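Local coordinates for OxyR (Porphyromonas gingivalis, PDB 3HO7), which is a redox-sensitive LysR-family transcription regulator that probably binds DNA through a separate domain, the regulatory domain being the part described here, at residues 95-101 / 175-181; 83-88 / 159-164; 109-113 / 155-160. Residue numbers count along the deposited sequence, not the author numbering.

Interaction 1: 95-101 / 175-181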
loop_
_atom_site.group_PDB
_atom_site.type_symbol
_atom_site.label_atom_id
_atom_site.label_comp_id
_atom_site.label_asym_id
_atom_site.label_seq_id
_atom_site.Cartn_x
_atom_site.Cartn_y
_atom_site.Cartn_z
ATOM N N LEU A 95 19.867 -13.575 10.175
ATOM C CA LEU A 95 18.722 -14.374 10.603
ATOM C C LEU A 95 18.142 -15.232 9.486
ATOM O O LEU A 95 17.316 -16.107 9.737
ATOM C CB LEU A 95 17.626 -13.484 11.195
ATOM C CG LEU A 95 17.620 -13.376 12.720
ATOM C CD1 LEU A 95 16.567 -12.385 13.194
ATOM C CD2 LEU A 95 17.382 -14.747 13.339
ATOM N N PHE A 96 18.570 -14.986 8.254
ATOM C CA PHE A 96 18.054 -15.760 7.129
ATOM C C PHE A 96 18.451 -17.230 7.248
ATOM O O PHE A 96 17.719 -18.114 6.810
ATOM C CB PHE A 96 18.534 -15.182 5.795
ATOM C CG PHE A 96 17.855 -15.785 4.595
ATOM C CD1 PHE A 96 16.622 -15.317 4.173
ATOM C CD2 PHE A 96 18.451 -16.818 3.891
ATOM C CE1 PHE A 96 15.994 -15.869 3.073
ATOM C CE2 PHE A 96 17.831 -17.371 2.788
ATOM C CZ PHE A 96 16.596 -16.893 2.379
ATOM N N GLU A 97 19.609 -17.489 7.848
ATOM C CA GLU A 97 20.101 -18.857 7.969
ATOM C C GLU A 97 19.386 -19.623 9.083
ATOM O O GLU A 97 19.567 -20.832 9.233
ATOM C CB GLU A 97 21.619 -18.878 8.182
ATOM C CG GLU A 97 22.078 -18.267 9.494
ATOM C CD GLU A 97 23.561 -18.473 9.745
ATOM O OE1 GLU A 97 24.372 -18.191 8.835
ATOM O OE2 GLU A 97 23.916 -18.917 10.858
ATOM N N GLN A 98 18.566 -18.916 9.855
ATOM C CA GLN A 98 17.784 -19.549 10.911
ATOM C C GLN A 98 16.390 -19.907 10.409
ATOM O O GLN A 98 15.892 -19.315 9.450
ATOM C CB GLN A 98 17.688 -18.646 12.143
ATOM C CG GLN A 98 19.038 -18.318 12.776
ATOM C CD GLN A 98 19.806 -19.554 13.205
ATOM O OE1 GLN A 98 20.998 -19.483 13.514
ATOM N NE2 GLN A 98 19.129 -20.695 13.225
ATOM N N ASP A 99 15.761 -20.875 11.069
ATOM C CA ASP A 99 14.467 -21.388 10.635
ATOM C C ASP A 99 13.305 -20.602 11.236
ATOM O O ASP A 99 12.196 -20.611 10.702
ATOM C CB ASP A 99 14.340 -22.868 10.999
ATOM C CG ASP A 99 15.542 -23.681 10.555
ATOM O OD1 ASP A 99 15.909 -23.601 9.363
ATOM O OD2 ASP A 99 16.121 -24.398 11.399
ATOM N N VAL A 100 13.565 -19.924 12.348
ATOM C CA VAL A 100 12.534 -19.139 13.016
ATOM C C VAL A 100 13.072 -17.775 13.427
ATOM O O VAL A 100 14.283 -17.581 13.533
ATOM C CB VAL A 100 11.991 -19.862 14.264
ATOM C CG1 VAL A 100 11.259 -21.139 13.866
ATOM C CG2 VAL A 100 13.125 -20.169 15.234
ATOM N N ILE A 101 12.165 -16.831 13.656
ATOM C CA ILE A 101 12.545 -15.486 14.066
ATOM C C ILE A 101 13.004 -15.451 15.516
ATOM O O ILE A 101 12.239 -15.766 16.427
ATOM C CB ILE A 101 11.383 -14.497 13.896
ATOM C CG1 ILE A 101 11.205 -14.142 12.421
ATOM C CG2 ILE A 101 11.638 -13.238 14.715
ATOM C CD1 ILE A 101 12.355 -13.338 11.845
ATOM N N GLU A 175 10.333 -17.957 0.227
ATOM C CA GLU A 175 11.625 -18.304 0.813
ATOM C C GLU A 175 12.046 -17.339 1.919
ATOM O O GLU A 175 12.828 -17.701 2.801
ATOM C CB GLU A 175 12.708 -18.337 -0.268
ATOM C CG GLU A 175 12.583 -19.504 -1.235
ATOM C CD GLU A 175 13.542 -19.390 -2.400
ATOM O OE1 GLU A 175 13.935 -18.254 -2.742
ATOM O OE2 GLU A 175 13.900 -20.437 -2.980
ATOM N N LEU A 176 11.539 -16.113 1.864
ATOM C CA LEU A 176 11.925 -15.092 2.833
ATOM C C LEU A 176 11.125 -15.225 4.119
ATOM O O LEU A 176 11.458 -14.612 5.128
ATOM C CB LEU A 176 11.739 -13.689 2.248
ATOM C CG LEU A 176 12.319 -13.445 0.856
ATOM C CD1 LEU A 176 12.186 -11.972 0.483
ATOM C CD2 LEU A 176 13.773 -13.894 0.788
ATOM N N VAL A 177 10.070 -16.031 4.081
ATOM C CA VAL A 177 9.177 -16.160 5.221
ATOM C C VAL A 177 9.771 -17.008 6.341
ATOM O O VAL A 177 10.228 -18.127 6.116
ATOM C CB VAL A 177 7.813 -16.744 4.808
ATOM C CG1 VAL A 177 6.949 -16.977 6.036
ATOM C CG2 VAL A 177 7.121 -15.809 3.827
ATOM N N ARG A 178 9.764 -16.455 7.547
ATOM C CA ARG A 178 10.166 -17.185 8.739
ATOM C C ARG A 178 9.096 -16.980 9.799
ATOM O O ARG A 178 8.883 -15.861 10.260
ATOM C CB ARG A 178 11.506 -16.669 9.268
ATOM C CG ARG A 178 12.661 -16.766 8.291
ATOM C CD ARG A 178 13.124 -18.199 8.114
ATOM N NE ARG A 178 14.316 -18.282 7.276
ATOM C CZ ARG A 178 14.293 -18.245 5.947
ATOM N NH1 ARG A 178 13.136 -18.121 5.308
ATOM N NH2 ARG A 178 15.421 -18.332 5.256
ATOM N N PRO A 179 8.407 -18.058 10.192
ATOM C CA PRO A 179 7.434 -17.906 11.266
ATOM C C PRO A 179 8.131 -17.657 12.599
ATOM O O PRO A 179 9.343 -17.838 12.707
ATOM C CB PRO A 179 6.715 -19.257 11.286
ATOM C CG PRO A 179 7.685 -20.216 10.686
ATOM C CD PRO A 179 8.472 -19.437 9.677
ATOM N N PHE A 180 7.368 -17.246 13.605
ATOM C CA PHE A 180 7.919 -17.028 14.938
ATOM C C PHE A 180 8.032 -18.348 15.694
ATOM O O PHE A 180 7.302 -19.298 15.413
ATOM C CB PHE A 180 7.021 -16.076 15.733
ATOM C CG PHE A 180 7.237 -14.620 15.421
ATOM C CD1 PHE A 180 6.729 -14.059 14.261
ATOM C CD2 PHE A 180 7.936 -13.809 16.302
ATOM C CE1 PHE A 180 6.920 -12.712 13.979
ATOM C CE2 PHE A 180 8.134 -12.468 16.028
ATOM C CZ PHE A 180 7.623 -11.918 14.865
ATOM N N GLY A 181 8.952 -18.409 16.651
ATOM C CA GLY A 181 8.944 -19.500 17.613
ATOM C C GLY A 181 7.717 -19.325 18.490
ATOM O O GLY A 181 7.215 -18.210 18.639
#

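Interaction 2: 83-88 / 159-164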
loop_
_atom_site.group_PDB
_atom_site.type_symbol
_atom_site.label_atom_id
_atom_site.label_comp_id
_atom_site.label_asym_id
_atom_site.label_seq_id
_atom_site.Cartn_x
_atom_site.Cartn_y
_atom_site.Cartn_z
ATOM N N GLU A 83 -4.950 -13.941 12.841
ATOM C CA GLU A 83 -3.986 -13.977 11.759
ATOM C C GLU A 83 -2.583 -13.805 12.306
ATOM O O GLU A 83 -2.293 -12.830 12.999
ATOM C CB GLU A 83 -4.289 -12.884 10.738
ATOM C CG GLU A 83 -3.359 -12.889 9.539
ATOM C CD GLU A 83 -3.807 -11.927 8.457
ATOM O OE1 GLU A 83 -4.414 -10.894 8.799
ATOM O OE2 GLU A 83 -3.548 -12.204 7.270
ATOM N N GLU A 84 -1.728 -14.778 12.030
ATOM C CA GLU A 84 -0.359 -14.738 12.505
ATOM C C GLU A 84 0.505 -13.724 11.777
ATOM O O GLU A 84 0.411 -13.567 10.564
ATOM C CB GLU A 84 0.291 -16.115 12.377
ATOM C CG GLU A 84 -0.107 -17.099 13.452
ATOM C CD GLU A 84 0.861 -18.259 13.563
ATOM O OE1 GLU A 84 2.032 -18.105 13.163
ATOM O OE2 GLU A 84 0.450 -19.323 14.061
ATOM N N PHE A 85 1.366 -13.060 12.535
ATOM C CA PHE A 85 2.441 -12.269 11.970
ATOM C C PHE A 85 3.578 -13.217 11.619
ATOM O O PHE A 85 3.912 -14.112 12.399
ATOM C CB PHE A 85 2.944 -11.242 12.978
ATOM C CG PHE A 85 2.016 -10.086 13.183
ATOM C CD1 PHE A 85 1.896 -9.101 12.219
ATOM C CD2 PHE A 85 1.277 -9.973 14.349
ATOM C CE1 PHE A 85 1.047 -8.029 12.408
ATOM C CE2 PHE A 85 0.427 -8.903 14.546
ATOM C CZ PHE A 85 0.313 -7.929 13.573
ATOM N N LEU A 86 4.165 -13.023 10.446
ATOM C CA LEU A 86 5.305 -13.824 10.033
ATOM C C LEU A 86 6.487 -12.926 9.721
ATOM O O LEU A 86 6.322 -11.810 9.223
ATOM C CB LEU A 86 4.964 -14.684 8.812
ATOM C CG LEU A 86 3.948 -15.816 8.998
ATOM C CD1 LEU A 86 3.774 -16.579 7.694
ATOM C CD2 LEU A 86 4.378 -16.749 10.117
ATOM N N GLY A 87 7.681 -13.411 10.037
ATOM C CA GLY A 87 8.898 -12.710 9.679
ATOM C C GLY A 87 9.108 -12.740 8.179
ATOM O O GLY A 87 8.923 -13.769 7.528
ATOM N N TYR A 88 9.478 -11.595 7.624
ATOM C CA TYR A 88 9.847 -11.516 6.228
ATOM C C TYR A 88 11.296 -11.054 6.249
ATOM O O TYR A 88 11.579 -9.895 6.539
ATOM C CB TYR A 88 8.940 -10.518 5.504
ATOM C CG TYR A 88 8.797 -10.739 4.014
ATOM C CD1 TYR A 88 8.407 -11.972 3.506
ATOM C CD2 TYR A 88 9.022 -9.702 3.118
ATOM C CE1 TYR A 88 8.267 -12.173 2.139
ATOM C CE2 TYR A 88 8.885 -9.889 1.756
ATOM C CZ TYR A 88 8.505 -11.125 1.271
ATOM O OH TYR A 88 8.368 -11.301 -0.084
ATOM N N THR A 159 10.922 -7.288 8.046
ATOM C CA THR A 159 9.599 -6.757 8.343
ATOM C C THR A 159 8.666 -7.914 8.683
ATOM O O THR A 159 9.061 -9.078 8.613
ATOM C CB THR A 159 9.023 -5.971 7.153
ATOM O OG1 THR A 159 7.890 -5.207 7.585
ATOM C CG2 THR A 159 8.596 -6.920 6.044
ATOM N N PHE A 160 7.429 -7.596 9.051
ATOM C CA PHE A 160 6.458 -8.624 9.405
ATOM C C PHE A 160 5.242 -8.585 8.488
ATOM O O PHE A 160 4.660 -7.525 8.259
ATOM C CB PHE A 160 6.050 -8.484 10.871
ATOM C CG PHE A 160 7.194 -8.661 11.828
ATOM C CD1 PHE A 160 7.937 -9.832 11.825
ATOM C CD2 PHE A 160 7.530 -7.663 12.727
ATOM C CE1 PHE A 160 8.998 -10.004 12.700
ATOM C CE2 PHE A 160 8.591 -7.831 13.606
ATOM C CZ PHE A 160 9.325 -9.002 13.591
ATOM N N ILE A 161 4.865 -9.742 7.957
ATOM C CA ILE A 161 3.731 -9.817 7.037
ATOM C C ILE A 161 2.610 -10.696 7.583
ATOM O O ILE A 161 2.853 -11.600 8.376
ATOM C CB ILE A 161 4.154 -10.326 5.645
ATOM C CG1 ILE A 161 4.717 -11.743 5.731
ATOM C CG2 ILE A 161 5.182 -9.389 5.028
ATOM C CD1 ILE A 161 4.955 -12.381 4.374
ATOM N N PRO A 162 1.372 -10.426 7.149
ATOM C CA PRO A 162 0.210 -11.164 7.623
ATOM C C PRO A 162 0.103 -12.518 6.936
ATOM O O PRO A 162 0.446 -12.640 5.762
ATOM C CB PRO A 162 -0.971 -10.266 7.215
ATOM C CG PRO A 162 -0.363 -9.045 6.529
ATOM C CD PRO A 162 1.013 -9.435 6.126
ATOM N N GLN A 163 -0.376 -13.521 7.668
ATOM C CA GLN A 163 -0.482 -14.879 7.140
ATOM C C GLN A 163 -1.234 -14.940 5.810
ATOM O O GLN A 163 -0.837 -15.667 4.902
ATOM C CB GLN A 163 -1.151 -15.801 8.163
ATOM C CG GLN A 163 -1.611 -17.138 7.596
ATOM C CD GLN A 163 -0.478 -17.946 6.993
ATOM O OE1 GLN A 163 0.650 -17.923 7.485
ATOM N NE2 GLN A 163 -0.778 -18.676 5.922
ATOM N N LEU A 164 -2.316 -14.175 5.700
ATOM C CA LEU A 164 -3.151 -14.202 4.499
ATOM C C LEU A 164 -2.399 -13.829 3.221
ATOM O O LEU A 164 -2.851 -14.132 2.118
ATOM C CB LEU A 164 -4.372 -13.295 4.664
ATOM C CG LEU A 164 -5.399 -13.719 5.713
ATOM C CD1 LEU A 164 -6.577 -12.759 5.733
ATOM C CD2 LEU A 164 -5.871 -15.140 5.453
#

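Interaction 3: 109-113 / 155-160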
loop_
_atom_site.group_PDB
_atom_site.type_symbol
_atom_site.label_atom_id
_atom_site.label_comp_id
_atom_site.label_asym_id
_atom_site.label_seq_id
_atom_site.Cartn_x
_atom_site.Cartn_y
_atom_site.Cartn_z
ATOM N N HIS A 109 18.242 -1.864 13.837
ATOM C CA HIS A 109 18.633 -0.898 12.816
ATOM C C HIS A 109 18.242 -1.339 11.407
ATOM O O HIS A 109 18.368 -0.569 10.454
ATOM C CB HIS A 109 20.140 -0.627 12.879
ATOM C CG HIS A 109 20.644 -0.330 14.256
ATOM N ND1 HIS A 109 20.054 0.602 15.081
ATOM C CD2 HIS A 109 21.692 -0.836 14.950
ATOM C CE1 HIS A 109 20.711 0.654 16.226
ATOM N NE2 HIS A 109 21.710 -0.208 16.172
ATOM N N ARG A 110 17.770 -2.575 11.274
ATOM C CA ARG A 110 17.382 -3.101 9.968
ATOM C C ARG A 110 15.961 -3.654 9.991
ATOM O O ARG A 110 15.629 -4.567 9.238
ATOM C CB ARG A 110 18.367 -4.176 9.506
ATOM C CG ARG A 110 19.793 -3.669 9.339
ATOM C CD ARG A 110 20.748 -4.790 8.959
ATOM N NE ARG A 110 20.419 -5.381 7.666
ATOM C CZ ARG A 110 20.682 -4.811 6.494
ATOM N NH1 ARG A 110 21.276 -3.624 6.450
ATOM N NH2 ARG A 110 20.349 -5.423 5.367
ATOM N N LEU A 111 15.132 -3.084 10.859
ATOM C CA LEU A 111 13.750 -3.519 11.021
ATOM C C LEU A 111 12.787 -2.455 10.504
ATOM O O LEU A 111 12.952 -1.266 10.786
ATOM C CB LEU A 111 13.464 -3.803 12.498
ATOM C CG LEU A 111 12.051 -4.241 12.880
ATOM C CD1 LEU A 111 11.734 -5.594 12.261
ATOM C CD2 LEU A 111 11.893 -4.290 14.394
ATOM N N TRP A 112 11.793 -2.880 9.731
ATOM C CA TRP A 112 10.786 -1.955 9.234
ATOM C C TRP A 112 9.478 -2.263 9.940
ATOM O O TRP A 112 8.940 -3.357 9.813
ATOM C CB TRP A 112 10.611 -2.105 7.724
ATOM C CG TRP A 112 11.890 -1.999 6.958
ATOM C CD1 TRP A 112 12.554 -3.008 6.331
ATOM C CD2 TRP A 112 12.665 -0.815 6.746
ATOM N NE1 TRP A 112 13.694 -2.528 5.737
ATOM C CE2 TRP A 112 13.786 -1.184 5.978
ATOM C CE3 TRP A 112 12.521 0.520 7.131
ATOM C CZ2 TRP A 112 14.755 -0.265 5.585
ATOM C CZ3 TRP A 112 13.483 1.428 6.742
ATOM C CH2 TRP A 112 14.586 1.033 5.976
ATOM N N LEU A 113 8.964 -1.288 10.677
ATOM C CA LEU A 113 7.742 -1.489 11.433
ATOM C C LEU A 113 6.654 -0.530 10.998
ATOM O O LEU A 113 6.873 0.674 10.911
ATOM C CB LEU A 113 8.004 -1.323 12.930
ATOM C CG LEU A 113 8.981 -2.300 13.583
ATOM C CD1 LEU A 113 9.169 -1.960 15.050
ATOM C CD2 LEU A 113 8.509 -3.733 13.423
ATOM N N GLY A 155 16.909 -7.202 -0.358
ATOM C CA GLY A 155 18.015 -7.474 0.540
ATOM C C GLY A 155 18.226 -6.476 1.660
ATOM O O GLY A 155 19.225 -6.546 2.370
ATOM N N GLN A 156 17.303 -5.537 1.831
ATOM C CA GLN A 156 17.459 -4.594 2.921
ATOM C C GLN A 156 16.475 -4.857 4.053
ATOM O O GLN A 156 15.281 -4.610 3.927
ATOM C CB GLN A 156 17.259 -3.171 2.395
ATOM C CG GLN A 156 17.944 -2.900 1.064
ATOM C CD GLN A 156 17.564 -1.558 0.466
ATOM O OE1 GLN A 156 17.354 -0.583 1.184
ATOM N NE2 GLN A 156 17.474 -1.504 -0.856
ATOM N N GLY A 157 17.007 -5.288 5.189
ATOM C CA GLY A 157 16.224 -5.465 6.392
ATOM C C GLY A 157 15.241 -6.611 6.537
ATOM O O GLY A 157 15.253 -7.608 5.817
ATOM N N ILE A 158 14.373 -6.419 7.519
ATOM C CA ILE A 158 13.329 -7.335 7.925
ATOM C C ILE A 158 12.038 -6.588 8.225
ATOM O O ILE A 158 12.056 -5.421 8.613
ATOM C CB ILE A 158 13.751 -8.098 9.196
ATOM C CG1 ILE A 158 14.878 -9.085 8.881
ATOM C CG2 ILE A 158 12.552 -8.784 9.832
ATOM C CD1 ILE A 158 15.313 -9.924 10.068
ATOM N N THR A 159 10.922 -7.288 8.046
ATOM C CA THR A 159 9.599 -6.757 8.343
ATOM C C THR A 159 8.666 -7.914 8.683
ATOM O O THR A 159 9.061 -9.078 8.613
ATOM C CB THR A 159 9.023 -5.971 7.153
ATOM O OG1 THR A 159 7.890 -5.207 7.585
ATOM C CG2 THR A 159 8.596 -6.920 6.044
ATOM N N PHE A 160 7.429 -7.596 9.051
ATOM C CA PHE A 160 6.458 -8.624 9.405
ATOM C C PHE A 160 5.242 -8.585 8.488
ATOM O O PHE A 160 4.660 -7.525 8.259
ATOM C CB PHE A 160 6.050 -8.484 10.871
ATOM C CG PHE A 160 7.194 -8.661 11.828
ATOM C CD1 PHE A 160 7.937 -9.832 11.825
ATOM C CD2 PHE A 160 7.530 -7.663 12.727
ATOM C CE1 PHE A 160 8.998 -10.004 12.700
ATOM C CE2 PHE A 160 8.591 -7.831 13.606
ATOM C CZ PHE A 160 9.325 -9.002 13.591
#

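Interaction 1: 95-101 / 175-181
Arg178 is the chief polar residue of this contact: its guanidinium is satisfied by backbone carbonyls, not by a carboxylate of either segment. On the side of 95-101, Arg178 NH2 donates to Phe96 O at 2.8 Å and Arg178 NE to Gln98 O at 2.9 Å, both oxygens lying near the guanidinium plane. Within its own segment, Arg178 NH1 reaches Glu175 O at 2.6 Å and Val177 O at 3.0 Å. All three nitrogens are thus engaged. The flat ion also lies over the face of the Phe96 ring, with Arg178 CZ 4.3 Å from the ring centroid, a cation-pi pair; Phe96 CE1 further touches Leu176 CD2 at 3.7 Å. The carboxylate of Glu175 turns elsewhere, to a salt bridge with Arg91.

Farther along, the backbones meet directly: Ile101 N donates to Pro179 O at 3.1 Å, an oxygen that Val100 CA also approaches at 3.5 Å. Proline has no NH to give, but its carbonyl serves well as acceptor. Buried Ile101 sets its branched side chain on the face of the Phe180 ring, CG2 lying 4.2 Å from the centroid in a CH-pi contact.

An arginine whose charge is spread over four carbonyls and an aromatic face can tie a loop to the edge strand 177-178 of this regulatory domain without an ion pair to either segment's acidic side chains.

Interaction 2: 83-88 / 159-164
Ile161, Tyr88 and Glu83 lose the most surface here, and together they span the antiparallel pairing of strands 75-89 and 158-162. Ile161 sits opposite Leu86 in a hydrogen-bonded pair: Leu86 N to Ile161 O and Ile161 N to Leu86 O are both 2.8 Å. Its side chain is long enough to reach along the sheet, CD1 meeting Tyr88 CD1 at 3.6 Å while CG1 lies 4.3 Å from Leu86 CB.

Tyr88 forms the next hydrogen-bonded pair, with Thr159: Tyr88 N to Thr159 O is 2.7 Å and Thr159 N to Tyr88 O 3.1 Å. Beta-branched Thr159 suits an extended backbone, and its CG2 packs on Tyr88 CB at 3.7 Å. Tyrosine combines an apolar ring for this face with a hydroxyl that hydrogen-bonds to Glu153. Between these pairs Gly87 faces Phe160, whose CD1 lies 3.7 Å from Gly87 CA.

At the far end the chain turns after Pro162, and the side chain of Glu83 points toward that turn; Glu83 OE2, whose position is less certain, accepts from Leu164 N at 2.8 Å, while OE1 makes a salt bridge with Arg187. Gln163 N adds a weak bond to Glu84 O at 3.0 Å.

The axes of the two short strands run 140° apart, a marked twist. In the mixed sheet of this LysR-type regulatory domain, strand 75-89 also pairs with 177-178 and 184-194. Helix 145-153 covers the face bearing Tyr88 and Thr159 through Met149, Val152 and Phe148, whereas Phe160, on the other face, meets the rings of Phe127 and Phe180.

Interaction 3: 109-113 / 155-160
His109 opens the segment without touching 155-160; its carbonyl is taken by Arg136. Arg110 is the first to make contact. Its carbonyl accepts from Ile158 N at 2.8 Å, and the same oxygen comes within 3.0 Å of Gly157 CA. A side chain on Gly157 would collide with Arg110 O and Trp112 NE1, and its positive phi also favours glycine. The long arginine side chain extends over the turn at 155-157, where its charge is met by a salt bridge with Glu93.

Leu111 pairs with Ile158 in a single backbone bridge. Leu111 CA lies 3.5 Å from Ile158 O, and its flexible side chain offers CD1 to both Ile158 CG2 and Phe160 CE2, each at 4.1 Å. Trp112 contributes most of the polar links. Its backbone N donates to Ile158 O at 2.8 Å, its carbonyl accepts from Thr159 OG1 at 3.1 Å, and its indole NE1 donates to Gln156 O at 3.2 Å. Tryptophan can thus bury a large apolar surface against Phe148 and Leu151 of helix 145-153 and still satisfy its one polar ring atom. Leu113 ends the segment with CD2 4.1 Å from Phe160 CE2.

Gly155 closes the preceding helix with a Schellman motif, its positive phi turning the chain toward strand 158-162, and Gln156 bonds to Pro27 O of the second subunit. From Arg110 to Leu113 the chain runs roughly alongside 155-160, the end-to-end directions 32° apart. Such a parallel strand-like pairing, beside a helix leading into a strand, fits the alpha/beta architecture of the periplasmic-binding-protein-like LysR regulatory domain.

Strand 158-162 joins interactions 2 and 3, which share Thr159 and Phe160: Thr159 pairs by backbone with Tyr88 and gives its hydroxyl to Trp112, so 83-88 and 109-113 flank the same strand. Interaction 1 meets interaction 2 across strand 75-89, where Arg178 O lies 2.7 Å from Gly87 N, a probable hydrogen bond. Aromatic packing ties all three, with Phe180 CZ 3.2 Å from Phe160 CE1. The centres of interactions 1 and 2 lie about 11 Å apart, and the centre of interaction 3 is about 13 Å from each. The 109-113 and 155-160 segments both fall between 95-101 and 175-181 in sequence, as do Cys119 and Cys128, a disulfide pair seen in this protein.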